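Side-chain contacts in branched-chain alpha-ketoacid decarboxylase (Lactococcus lactis, PDB 2VBF), which uses thiamine diphosphate and magnesium and probably decarboxylates branched-chain and aromatic alpha-keto acids to aldehydes: residues Ser125-Asp130 and Gly141-Phe146; Met149-Pro152 and Ala156-Leu159; Glu368-Ser373 and Gln379-Gln384; Val518-Arg523 and Val529-Glu534. One frame throughout, in Å; residues are numbered along the deposited sequence.

Contacts 1 and 2 follow one another in the N-terminal part of the chain, where helix 145-149 leads into strand 156-159. They touch through Lys-144 and Leu-159, and both reach the second subunit. Contacts 3 and 4 form a second pair, with centres 45 to 47 Å from that of contact 2 and touching each other where Phe-370 and Pro-372 meet Val-529. Contact 3 lies at the surface; the other three are partly buried. The chemistry varies accordingly: contact 1 is a CH-pi contact edged by water, contact 2 a guanidinium laid over a backbone turn, contact 3 an aromatic ring against a guanidinium and an amide that also bond to loop carbonyls, and contact 4 valine packing bordered by a salt bridge.

Contact 1: residues Ser125-Asp130 and Gly141-Phe146; sequences SKVQND and GDFKHF
Phe-143 turns one face of its ring to Gln-128, and apolar contact dominates the interface. The CA of Gln-128 makes a CH-pi contact 3.9 Å from the ring centroid of Phe-143, 24° off the ring normal. From there the glutamine continues over the same face, its CG 3.8 Å from CG of Phe-143, and its amide plane is tilted 24° from the ring plane. Holding CG of Gln-128 anti to the carbonyl carbon (chi1 -60°) and the chain extended beyond it lets the methylenes follow the ring while the amide emerges past its CB end. Val-127 adds a methyl, with CG1 4.2 Å from CZ of Phe-143; a branched aliphatic in a buried spot, it also packs on Val-134 and on Gln-568 of the second subunit. Helix 125-130 follows strand 116-122 of the parallel sheet in the N-terminal thiamine-diphosphate-binding domain, and Phe-143 fastens the long loop after that helix back onto it. The polar contacts lie beside the ring. OE1 of Gln-128 accepts from a water at 2.9 Å, which in turn accepts from NZ of Lys-144 at 2.7 Å; a second water lies between OE1 and the backbone O of Phe-143, though it may not serve both at once. NE2 of Gln-128 is tied to the carbonyl of Pro-123, which fixes the amide's rotation. Within the loop, OD1 of Asp-142 accepts from N of Lys-144 at 2.8 Å in an Asx turn, which suits a short carboxylate. On the helix, Lys-126 NZ and Asp-130 OD2 form a salt bridge of 3.1 Å.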
loop_
_atom_site.group_PDB
_atom_site.type_symbol
_atom_site.label_atom_id
_atom_site.label_comp_id
_atom_site.label_asym_id
_atom_site.label_seq_id
_atom_site.Cartn_x
_atom_site.Cartn_y
_atom_site.Cartn_z
ATOM N N SER A 125 -1.566 -23.901 11.594
ATOM C CA SER A 125 -0.294 -24.496 11.975
ATOM C C SER A 125 0.071 -25.692 11.105
ATOM O O SER A 125 1.228 -25.840 10.703
ATOM C CB SER A 125 -0.329 -24.915 13.456
ATOM O OG SER A 125 -0.576 -23.793 14.291
ATOM N N LYS A 126 -0.910 -26.546 10.803
ATOM C CA LYS A 126 -0.647 -27.741 9.999
ATOM C C LYS A 126 -0.224 -27.375 8.578
ATOM O O LYS A 126 0.730 -27.941 8.055
ATOM C CB LYS A 126 -1.863 -28.673 9.950
ATOM C CG LYS A 126 -1.673 -29.821 8.963
ATOM C CD LYS A 126 -2.668 -30.937 9.160
ATOM C CE LYS A 126 -2.523 -31.984 8.055
ATOM N NZ LYS A 126 -1.203 -32.682 8.086
ATOM N N VAL A 127 -0.923 -26.424 7.962
ATOM C CA VAL A 127 -0.569 -25.983 6.603
ATOM C C VAL A 127 0.852 -25.402 6.590
ATOM O O VAL A 127 1.652 -25.697 5.701
ATOM C CB VAL A 127 -1.572 -24.963 6.050
ATOM C CG1 VAL A 127 -0.992 -24.203 4.844
ATOM C CG2 VAL A 127 -2.901 -25.659 5.698
ATOM N N GLN A 128 1.160 -24.586 7.588
ATOM C CA GLN A 128 2.495 -24.000 7.692
ATOM C C GLN A 128 3.584 -25.068 7.856
ATOM O O GLN A 128 4.613 -25.031 7.174
ATOM C CB GLN A 128 2.564 -22.970 8.816
ATOM C CG GLN A 128 1.606 -21.809 8.632
ATOM C CD GLN A 128 1.870 -20.624 9.565
ATOM O OE1 GLN A 128 3.015 -20.335 9.927
ATOM N NE2 GLN A 128 0.799 -19.911 9.923
ATOM N N ASN A 129 3.341 -26.028 8.742
ATOM C CA ASN A 129 4.302 -27.096 8.993
ATOM C C ASN A 129 4.489 -28.021 7.791
ATOM O O ASN A 129 5.559 -28.589 7.594
ATOM C CB ASN A 129 3.878 -27.926 10.205
ATOM C CG ASN A 129 4.922 -28.962 10.581
ATOM O OD1 ASN A 129 6.075 -28.616 10.854
ATOM N ND2 ASN A 129 4.531 -30.240 10.562
ATOM N N ASP A 130 3.431 -28.182 7.001
ATOM C CA ASP A 130 3.483 -28.992 5.782
ATOM C C ASP A 130 4.155 -28.295 4.595
ATOM O O ASP A 130 4.469 -28.947 3.596
ATOM C CB ASP A 130 2.074 -29.418 5.372
ATOM C CG ASP A 130 1.517 -30.546 6.231
ATOM O OD1 ASP A 130 2.304 -31.187 6.968
ATOM O OD2 ASP A 130 0.294 -30.786 6.157
ATOM N N GLY A 141 6.933 -22.748 0.538
ATOM C CA GLY A 141 6.698 -23.431 1.815
ATOM C C GLY A 141 7.153 -22.670 3.049
ATOM O O GLY A 141 7.065 -23.190 4.162
ATOM N N ASP A 142 7.605 -21.426 2.871
ATOM C CA ASP A 142 8.160 -20.620 3.962
ATOM C C ASP A 142 7.172 -19.545 4.395
ATOM O O ASP A 142 6.833 -18.628 3.635
ATOM C CB ASP A 142 9.479 -19.995 3.519
ATOM C CG ASP A 142 10.244 -19.312 4.643
ATOM O OD1 ASP A 142 9.663 -18.944 5.694
ATOM O OD2 ASP A 142 11.471 -19.150 4.471
ATOM N N PHE A 143 6.710 -19.670 5.631
ATOM C CA PHE A 143 5.693 -18.798 6.192
ATOM C C PHE A 143 6.277 -17.748 7.137
ATOM O O PHE A 143 5.537 -17.075 7.843
ATOM C CB PHE A 143 4.586 -19.631 6.850
ATOM C CG PHE A 143 3.849 -20.509 5.878
ATOM C CD1 PHE A 143 2.653 -20.096 5.318
ATOM C CD2 PHE A 143 4.367 -21.743 5.498
ATOM C CE1 PHE A 143 1.994 -20.890 4.405
ATOM C CE2 PHE A 143 3.702 -22.536 4.577
ATOM C CZ PHE A 143 2.514 -22.098 4.031
ATOM N N LYS A 144 7.593 -17.567 7.082
ATOM C CA LYS A 144 8.283 -16.671 7.994
ATOM C C LYS A 144 8.920 -15.445 7.354
ATOM O O LYS A 144 9.410 -14.587 8.088
ATOM C CB LYS A 144 9.327 -17.464 8.793
ATOM C CG LYS A 144 8.680 -18.517 9.681
ATOM C CD LYS A 144 9.678 -19.336 10.472
ATOM C CE LYS A 144 9.014 -20.013 11.689
ATOM N NZ LYS A 144 8.025 -21.080 11.352
ATOM N N HIS A 145 8.894 -15.349 6.019
ATOM C CA HIS A 145 9.495 -14.219 5.294
ATOM C C HIS A 145 8.890 -12.887 5.730
ATOM O O HIS A 145 9.593 -11.898 5.905
ATOM C CB HIS A 145 9.235 -14.272 3.788
ATOM C CG HIS A 145 9.878 -15.401 3.061
ATOM N ND1 HIS A 145 11.234 -15.657 3.106
ATOM C CD2 HIS A 145 9.353 -16.295 2.191
ATOM C CE1 HIS A 145 11.507 -16.686 2.321
ATOM N NE2 HIS A 145 10.386 -17.082 1.745
ATOM N N PHE A 146 7.564 -12.853 5.845
ATOM C CA PHE A 146 6.869 -11.574 5.981
ATOM C C PHE A 146 7.089 -11.011 7.385
ATOM O O PHE A 146 7.280 -9.812 7.535
ATOM C CB PHE A 146 5.400 -11.685 5.537
ATOM C CG PHE A 146 5.239 -12.371 4.188
ATOM C CD1 PHE A 146 6.057 -12.019 3.124
ATOM C CD2 PHE A 146 4.300 -13.376 3.991
ATOM C CE1 PHE A 146 5.948 -12.659 1.905
ATOM C CE2 PHE A 146 4.192 -14.011 2.757
ATOM C CZ PHE A 146 5.021 -13.658 1.730
HETATM O O HOH W 1 3.291 -17.569 9.548
HETATM O O HOH W 2 5.709 -21.391 9.918
#

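Contact 2: residues Met149-Pro152 and Ala156-Leu159; sequences MHEP and ARTL
The guanidinium of Arg-157 lies with one face against Glu-151, whose CB sits over the centre of the group and whose CA comes within 3.7 Å of NE of Arg-157. His-150 O approaches that group obliquely, 4.3 Å from NE of Arg-157. The two side chains pass at about a right angle: CG of Glu-151 is 3.8 Å from CD of Arg-157, and the carboxylate and guanidinium planes are 57° apart. The opposite charges do not pair, since OE2 of Glu-151 remains 5.1 Å from NH1 of Arg-157, although some longer-range attraction is likely. A bend at chi3 (66°) folds the arginine's end across the turn, where NE donates to OG1 of Thr-154; that hydroxyl also bonds to His-150 O. Arginine suits the place because its flat end can pack over aliphatic atoms while its N-H groups still find acceptors. Replacing Arg-157 with an alanine would probably uncover Glu-151 and deprive Thr-154 of one of its partners, so that the turn was held less firmly. Tyr-184 of the adjoining strand also touches Arg-157. The arrangement belongs to a tight helix-to-strand connection that feeds strand 156-159, one of the two outermost strands within this chain of the N-terminal domain's parallel sheet.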
loop_
_atom_site.group_PDB
_atom_site.type_symbol
_atom_site.label_atom_id
_atom_site.label_comp_id
_atom_site.label_asym_id
_atom_site.label_seq_id
_atom_site.Cartn_x
_atom_site.Cartn_y
_atom_site.Cartn_z
ATOM N N MET A 149 10.507 -9.468 7.391
ATOM C CA MET A 149 10.464 -8.157 6.712
ATOM C C MET A 149 9.977 -7.038 7.640
ATOM O O MET A 149 10.266 -5.867 7.394
ATOM C CB MET A 149 9.613 -8.207 5.437
ATOM C CG MET A 149 10.226 -9.096 4.359
ATOM S SD MET A 149 9.100 -9.666 3.078
ATOM C CE MET A 149 8.734 -8.129 2.239
ATOM N N HIS A 150 9.258 -7.381 8.711
ATOM C CA HIS A 150 8.799 -6.379 9.661
ATOM C C HIS A 150 9.816 -6.042 10.775
ATOM O O HIS A 150 9.548 -5.190 11.617
ATOM C CB HIS A 150 7.493 -6.833 10.307
ATOM C CG HIS A 150 6.292 -6.658 9.430
ATOM N ND1 HIS A 150 5.981 -7.536 8.412
ATOM C CD2 HIS A 150 5.341 -5.692 9.399
ATOM C CE1 HIS A 150 4.877 -7.125 7.810
ATOM N NE2 HIS A 150 4.476 -6.004 8.381
ATOM N N GLU A 151 10.950 -6.736 10.808
ATOM C CA GLU A 151 11.914 -6.534 11.889
ATOM C C GLU A 151 12.322 -5.063 12.079
ATOM O O GLU A 151 12.271 -4.568 13.204
ATOM C CB GLU A 151 13.129 -7.457 11.725
ATOM C CG GLU A 151 12.792 -8.900 12.085
ATOM C CD GLU A 151 13.903 -9.900 11.802
ATOM O OE1 GLU A 151 15.042 -9.495 11.455
ATOM O OE2 GLU A 151 13.623 -11.109 11.937
ATOM N N PRO A 152 12.667 -4.347 10.986
ATOM C CA PRO A 152 13.105 -2.959 11.195
ATOM C C PRO A 152 12.045 -1.946 11.615
ATOM O O PRO A 152 12.407 -0.829 12.000
ATOM C CB PRO A 152 13.663 -2.568 9.821
ATOM C CG PRO A 152 13.949 -3.888 9.133
ATOM C CD PRO A 152 12.809 -4.736 9.572
ATOM N N ALA A 156 8.619 -5.362 18.643
ATOM C CA ALA A 156 8.533 -6.771 18.980
ATOM C C ALA A 156 7.595 -7.458 18.004
ATOM O O ALA A 156 6.704 -6.821 17.433
ATOM C CB ALA A 156 8.016 -6.940 20.415
ATOM N N ARG A 157 7.794 -8.758 17.830
ATOM C CA ARG A 157 6.993 -9.549 16.907
ATOM C C ARG A 157 6.905 -10.990 17.374
ATOM O O ARG A 157 7.841 -11.490 18.007
ATOM C CB ARG A 157 7.589 -9.474 15.505
ATOM C CG ARG A 157 8.931 -10.154 15.321
ATOM C CD ARG A 157 9.752 -9.466 14.244
ATOM N NE ARG A 157 10.082 -8.134 14.695
ATOM C CZ ARG A 157 11.049 -7.840 15.563
ATOM N NH1 ARG A 157 11.861 -8.772 16.058
ATOM N NH2 ARG A 157 11.225 -6.583 15.923
ATOM N N THR A 158 5.791 -11.651 17.069
ATOM C CA THR A 158 5.603 -13.042 17.475
ATOM C C THR A 158 4.776 -13.847 16.478
ATOM O O THR A 158 3.836 -13.321 15.879
ATOM C CB THR A 158 4.944 -13.132 18.885
ATOM O OG1 THR A 158 4.886 -14.509 19.327
ATOM C CG2 THR A 158 3.537 -12.544 18.883
ATOM N N LEU A 159 5.169 -15.106 16.299
ATOM C CA LEU A 159 4.333 -16.130 15.670
ATOM C C LEU A 159 3.731 -16.973 16.789
ATOM O O LEU A 159 4.463 -17.705 17.484
ATOM C CB LEU A 159 5.158 -17.028 14.748
ATOM C CG LEU A 159 4.464 -18.306 14.254
ATOM C CD1 LEU A 159 3.133 -17.982 13.547
ATOM C CD2 LEU A 159 5.401 -19.099 13.366
#

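Contact 3: residues Glu368-Ser373 and Gln379-Gln384; sequences EEFIPS and QDRLWQ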
loop_
_atom_site.group_PDB
_atom_site.type_symbol
_atom_site.label_atom_id
_atom_site.label_comp_id
_atom_site.label_asym_id
_atom_site.label_seq_id
_atom_site.Cartn_x
_atom_site.Cartn_y
_atom_site.Cartn_z
ATOM N N GLU A 368 -4.832 38.058 16.885
ATOM C CA GLU A 368 -5.428 37.190 15.872
ATOM C C GLU A 368 -6.808 37.671 15.442
ATOM O O GLU A 368 -7.761 37.658 16.226
ATOM C CB GLU A 368 -5.523 35.755 16.387
ATOM C CG GLU A 368 -4.180 35.063 16.479
ATOM C CD GLU A 368 -4.258 33.744 17.210
ATOM O OE1 GLU A 368 -5.351 33.130 17.218
ATOM O OE2 GLU A 368 -3.223 33.331 17.779
ATOM N N GLU A 369 -6.901 38.079 14.180
ATOM C CA GLU A 369 -8.149 38.531 13.600
ATOM C C GLU A 369 -8.163 38.208 12.108
ATOM O O GLU A 369 -7.123 38.261 11.445
ATOM C CB GLU A 369 -8.301 40.039 13.827
ATOM C CG GLU A 369 -9.557 40.662 13.237
ATOM C CD GLU A 369 -10.830 40.055 13.798
ATOM O OE1 GLU A 369 -11.263 38.997 13.289
ATOM O OE2 GLU A 369 -11.401 40.647 14.740
ATOM N N PHE A 370 -9.336 37.855 11.594
ATOM C CA PHE A 370 -9.515 37.663 10.157
ATOM C C PHE A 370 -10.823 38.291 9.712
ATOM O O PHE A 370 -11.898 37.871 10.145
ATOM C CB PHE A 370 -9.507 36.179 9.765
ATOM C CG PHE A 370 -9.539 35.961 8.275
ATOM C CD1 PHE A 370 -10.731 35.672 7.619
ATOM C CD2 PHE A 370 -8.384 36.088 7.524
ATOM C CE1 PHE A 370 -10.755 35.488 6.241
ATOM C CE2 PHE A 370 -8.401 35.904 6.146
ATOM C CZ PHE A 370 -9.590 35.608 5.506
ATOM N N ILE A 371 -10.711 39.295 8.851
ATOM C CA ILE A 371 -11.871 39.948 8.258
ATOM C C ILE A 371 -11.870 39.562 6.786
ATOM O O ILE A 371 -10.988 39.988 6.054
ATOM C CB ILE A 371 -11.790 41.493 8.362
ATOM C CG1 ILE A 371 -11.467 41.960 9.793
ATOM C CG2 ILE A 371 -13.106 42.115 7.886
ATOM C CD1 ILE A 371 -12.603 41.769 10.773
ATOM N N PRO A 372 -12.851 38.753 6.347
ATOM C CA PRO A 372 -12.820 38.321 4.950
ATOM C C PRO A 372 -13.168 39.432 3.964
ATOM O O PRO A 372 -13.846 40.399 4.330
ATOM C CB PRO A 372 -13.881 37.220 4.891
ATOM C CG PRO A 372 -14.808 37.528 6.008
ATOM C CD PRO A 372 -13.996 38.187 7.079
ATOM N N SER A 373 -12.671 39.288 2.739
ATOM C CA SER A 373 -13.077 40.111 1.608
ATOM C C SER A 373 -13.615 39.191 0.508
ATOM O O SER A 373 -13.703 37.969 0.696
ATOM C CB SER A 373 -11.888 40.910 1.088
ATOM O OG SER A 373 -10.966 40.082 0.396
ATOM N N GLN A 379 -3.153 31.234 -0.032
ATOM C CA GLN A 379 -2.631 30.356 1.014
ATOM C C GLN A 379 -2.423 31.085 2.342
ATOM O O GLN A 379 -2.930 30.654 3.364
ATOM C CB GLN A 379 -1.327 29.696 0.564
ATOM C CG GLN A 379 -1.517 28.605 -0.471
ATOM C CD GLN A 379 -1.840 27.248 0.128
ATOM O OE1 GLN A 379 -1.761 27.064 1.349
ATOM N NE2 GLN A 379 -2.204 26.290 -0.725
ATOM N N ASP A 380 -1.697 32.191 2.324
ATOM C CA ASP A 380 -1.413 32.911 3.574
ATOM C C ASP A 380 -2.687 33.347 4.309
ATOM O O ASP A 380 -2.796 33.174 5.526
ATOM C CB ASP A 380 -0.485 34.097 3.313
ATOM C CG ASP A 380 0.922 33.660 2.937
ATOM O OD1 ASP A 380 1.362 32.570 3.379
ATOM O OD2 ASP A 380 1.593 34.402 2.192
ATOM N N ARG A 381 -3.655 33.882 3.565
ATOM C CA ARG A 381 -4.945 34.267 4.142
ATOM C C ARG A 381 -5.760 33.072 4.630
ATOM O O ARG A 381 -6.459 33.166 5.641
ATOM C CB ARG A 381 -5.762 35.089 3.131
ATOM C CG ARG A 381 -5.113 36.420 2.767
ATOM C CD ARG A 381 -5.319 37.472 3.855
ATOM N NE ARG A 381 -6.721 37.870 3.953
ATOM C CZ ARG A 381 -7.203 38.712 4.859
ATOM N NH1 ARG A 381 -6.405 39.242 5.775
ATOM N NH2 ARG A 381 -8.494 39.009 4.855
ATOM N N LEU A 382 -5.681 31.950 3.906
ATOM C CA LEU A 382 -6.365 30.734 4.314
ATOM C C LEU A 382 -5.967 30.346 5.736
ATOM O O LEU A 382 -6.837 30.073 6.568
ATOM C CB LEU A 382 -6.061 29.572 3.357
ATOM C CG LEU A 382 -6.548 28.178 3.768
ATOM C CD1 LEU A 382 -8.056 28.108 3.985
ATOM C CD2 LEU A 382 -6.142 27.129 2.727
ATOM N N TRP A 383 -4.662 30.317 6.016
ATOM C CA TRP A 383 -4.210 29.817 7.333
ATOM C C TRP A 383 -4.500 30.837 8.435
ATOM O O TRP A 383 -4.748 30.451 9.569
ATOM C CB TRP A 383 -2.750 29.338 7.303
ATOM C CG TRP A 383 -2.593 28.334 6.218
ATOM C CD1 TRP A 383 -1.870 28.479 5.080
ATOM C CD2 TRP A 383 -3.289 27.086 6.100
ATOM N NE1 TRP A 383 -2.034 27.379 4.273
ATOM C CE2 TRP A 383 -2.900 26.509 4.873
ATOM C CE3 TRP A 383 -4.192 26.390 6.917
ATOM C CZ2 TRP A 383 -3.374 25.273 4.447
ATOM C CZ3 TRP A 383 -4.666 25.152 6.489
ATOM C CH2 TRP A 383 -4.251 24.607 5.265
ATOM N N GLN A 384 -4.491 32.125 8.085
ATOM C CA GLN A 384 -4.930 33.184 9.012
ATOM C C GLN A 384 -6.392 32.955 9.391
ATOM O O GLN A 384 -6.770 33.038 10.568
ATOM C CB GLN A 384 -4.759 34.564 8.368
ATOM C CG GLN A 384 -4.941 35.741 9.333
ATOM C CD GLN A 384 -5.069 37.075 8.626
ATOM O OE1 GLN A 384 -4.753 37.197 7.445
ATOM N NE2 GLN A 384 -5.554 38.082 9.345
HETATM O O HOH W 3 -8.268 40.184 8.316
#
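On the surface approach to helix 379-389, Phe-370 and its loop neighbours Glu-369 and Ile-371 meet the helix through Arg-381 and Gln-384. The apolar element is the Phe-370 ring. Its CE2 lies over one face of the Arg-381 guanidinium, 3.3 Å from CZ of Arg-381 and displaced toward the rim, with the two planes inclined by 37°. Gln-384, modelled in two conformers, meets the same ring differently: in the one described, its CD stands at the edge of Phe-370, near the ring plane and 3.6 Å from CD2, with the amide almost perpendicular (88°) to the ring. With CG anti to N in Phe-370 (chi1 -174°), the ring reaches in toward the helix, where a flat hydrocarbon can pack against both groups. Polar bonds hold the loop backbone. Arg-381 NH2 donates a weak bond to Ile-371 O at 2.9 Å, the oxygen lying at the edge of the guanidinium. Water joins Ile-371 N, at 2.7 Å, to Arg-381 NH1. In the same conformer NE2 of Gln-384 donates to Glu-369 O, in the carbonyl plane. The stronger polar partner of Arg-381 is Glu-525, which forms a salt bridge with NE and whose other oxygen accepts from N of Ser-373; this direct bridge probably fixes the guanidinium's rotation, and an arginine with several N-H groups suits such a junction. On another side of the helix, Trp-383 NE1 donates to Gln-379 OE1 at 3.0 Å. Loop 368-373 is thus laid against the outward side of a helix that covers the C-terminal parallel sheet, in the alpha/beta arrangement of thiamine-diphosphate enzymes.

Contact 4: residues Val518-Arg523 and Val529-Glu534; sequences VSKIVR and VSVMKE
A turn at chi2 (-74°) swings the Lys-520 chain across the strand toward Glu-534, which reaches back with its CG opposite the backbone N (chi1 -179°) and its chain extended. The two ends arrive from opposite directions and form a salt bridge: NZ of Lys-520 lies 3.0 Å from OE2 of Glu-534, meeting that oxygen on its syn lone pair, while NZ to OE1 is a weaker bond of 3.4 Å. The ammonium thus sits between both carboxylate oxygens, and CE of Lys-520 comes within 3.3 Å of each. Nearer the backbone, the same lysine is aliphatic: its CG packs 3.8 Å from CG1 of Val-531, as the two side chains slide past one another. CG2 of Val-522 meets CG2 of Val-531 at 3.8 Å; beta-branched Val-522 is at home in a strand, and Val-531 is a compact apolar residue on the helix face turned to it. A methionine in place of Lys-520 would probably leave the carboxylate of Glu-534 without its charged mate. Strand 518-522 and helix 529-534 run nearly antiparallel (154°), with axes 9.7 Å apart, as the first two elements of a beta-alpha-beta unit. Its return strand 542-548 is hydrogen-bonded to the first, Lys-520 joining Trp-544 and Glu-546, and Ile-545 packs on both Val-522 and Val-531; on another side of the helix, Val-529 meets Phe-370 and Leu-389.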
loop_
_atom_site.group_PDB
_atom_site.type_symbol
_atom_site.label_atom_id
_atom_site.label_comp_id
_atom_site.label_asym_id
_atom_site.label_seq_id
_atom_site.Cartn_x
_atom_site.Cartn_y
_atom_site.Cartn_z
ATOM N N VAL A 518 -22.406 17.245 3.811
ATOM C CA VAL A 518 -22.616 18.497 3.089
ATOM C C VAL A 518 -21.360 18.829 2.282
ATOM O O VAL A 518 -20.265 19.017 2.850
ATOM C CB VAL A 518 -22.917 19.654 4.047
ATOM C CG1 VAL A 518 -23.139 20.939 3.264
ATOM C CG2 VAL A 518 -24.134 19.322 4.914
ATOM N N SER A 519 -21.521 18.921 0.965
ATOM C CA SER A 519 -20.399 19.202 0.067
ATOM C C SER A 519 -20.463 20.610 -0.515
ATOM O O SER A 519 -21.546 21.101 -0.843
ATOM C CB SER A 519 -20.348 18.158 -1.045
ATOM O OG SER A 519 -20.214 16.857 -0.480
ATOM N N LYS A 520 -19.293 21.234 -0.648
ATOM C CA LYS A 520 -19.155 22.632 -1.041
ATOM C C LYS A 520 -17.958 22.839 -1.954
ATOM O O LYS A 520 -16.978 22.115 -1.846
ATOM C CB LYS A 520 -18.920 23.518 0.188
ATOM C CG LYS A 520 -19.942 23.419 1.286
ATOM C CD LYS A 520 -21.233 24.104 0.905
ATOM C CE LYS A 520 -22.153 24.225 2.108
ATOM N NZ LYS A 520 -23.412 24.922 1.743
ATOM N N ILE A 521 -18.031 23.856 -2.814
ATOM C CA ILE A 521 -16.848 24.381 -3.507
ATOM C C ILE A 521 -16.636 25.841 -3.081
ATOM O O ILE A 521 -17.557 26.648 -3.150
ATOM C CB ILE A 521 -16.962 24.309 -5.044
ATOM C CG1 ILE A 521 -17.140 22.864 -5.513
ATOM C CG2 ILE A 521 -15.728 24.908 -5.692
ATOM C CD1 ILE A 521 -17.137 22.698 -7.042
ATOM N N VAL A 522 -15.423 26.166 -2.641
ATOM C CA VAL A 522 -15.092 27.490 -2.098
ATOM C C VAL A 522 -13.957 28.120 -2.899
ATOM O O VAL A 522 -12.910 27.499 -3.089
ATOM C CB VAL A 522 -14.691 27.392 -0.598
ATOM C CG1 VAL A 522 -14.090 28.710 -0.096
ATOM C CG2 VAL A 522 -15.887 26.972 0.243
ATOM N N ARG A 523 -14.165 29.355 -3.363
ATOM C CA ARG A 523 -13.168 30.084 -4.152
ATOM C C ARG A 523 -12.673 31.393 -3.525
ATOM O O ARG A 523 -11.553 31.830 -3.815
ATOM C CB ARG A 523 -13.716 30.366 -5.558
ATOM C CG ARG A 523 -13.978 29.109 -6.382
ATOM C CD ARG A 523 -14.614 29.437 -7.727
ATOM N NE ARG A 523 -14.899 28.241 -8.530
ATOM C CZ ARG A 523 -14.026 27.623 -9.327
ATOM N NH1 ARG A 523 -12.782 28.065 -9.454
ATOM N NH2 ARG A 523 -14.404 26.537 -10.005
ATOM N N VAL A 529 -15.187 31.687 4.973
ATOM C CA VAL A 529 -15.730 32.034 6.287
ATOM C C VAL A 529 -17.171 31.544 6.453
ATOM O O VAL A 529 -17.503 30.977 7.496
ATOM C CB VAL A 529 -15.618 33.555 6.561
ATOM C CG1 VAL A 529 -16.410 33.946 7.802
ATOM C CG2 VAL A 529 -14.158 33.943 6.715
ATOM N N SER A 530 -18.012 31.726 5.432
ATOM C CA SER A 530 -19.413 31.278 5.482
ATOM C C SER A 530 -19.513 29.770 5.710
ATOM O O SER A 530 -20.207 29.315 6.616
ATOM C CB SER A 530 -20.164 31.662 4.197
ATOM O OG SER A 530 -21.511 31.183 4.196
ATOM N N VAL A 531 -18.793 29.006 4.895
ATOM C CA VAL A 531 -18.840 27.548 4.974
ATOM C C VAL A 531 -18.188 27.019 6.253
ATOM O O VAL A 531 -18.680 26.070 6.856
ATOM C CB VAL A 531 -18.167 26.887 3.749
ATOM C CG1 VAL A 531 -18.137 25.385 3.922
ATOM C CG2 VAL A 531 -18.900 27.269 2.458
ATOM N N MET A 532 -17.081 27.620 6.665
ATOM C CA MET A 532 -16.427 27.217 7.905
ATOM C C MET A 532 -17.359 27.376 9.109
ATOM O O MET A 532 -17.461 26.479 9.936
ATOM C CB MET A 532 -15.146 28.015 8.129
ATOM C CG MET A 532 -14.582 27.874 9.522
ATOM S SD MET A 532 -13.910 26.241 9.846
ATOM C CE MET A 532 -12.218 26.650 9.457
ATOM N N LYS A 533 -18.029 28.524 9.204
ATOM C CA LYS A 533 -18.949 28.784 10.316
ATOM C C LYS A 533 -20.146 27.841 10.274
ATOM O O LYS A 533 -20.582 27.318 11.307
ATOM C CB LYS A 533 -19.436 30.233 10.260
ATOM C CG LYS A 533 -18.372 31.248 10.598
ATOM C CD LYS A 533 -18.946 32.649 10.518
ATOM C CE LYS A 533 -18.020 33.668 11.153
ATOM N NZ LYS A 533 -18.605 35.052 11.096
ATOM N N GLU A 534 -20.670 27.642 9.068
ATOM C CA GLU A 534 -21.767 26.712 8.797
ATOM C C GLU A 534 -21.370 25.318 9.281
ATOM O O GLU A 534 -22.108 24.675 10.038
ATOM C CB GLU A 534 -22.056 26.722 7.286
ATOM C CG GLU A 534 -23.183 25.827 6.781
ATOM C CD GLU A 534 -23.230 25.757 5.248
ATOM O OE1 GLU A 534 -22.417 26.445 4.588
ATOM O OE2 GLU A 534 -24.072 25.010 4.708
#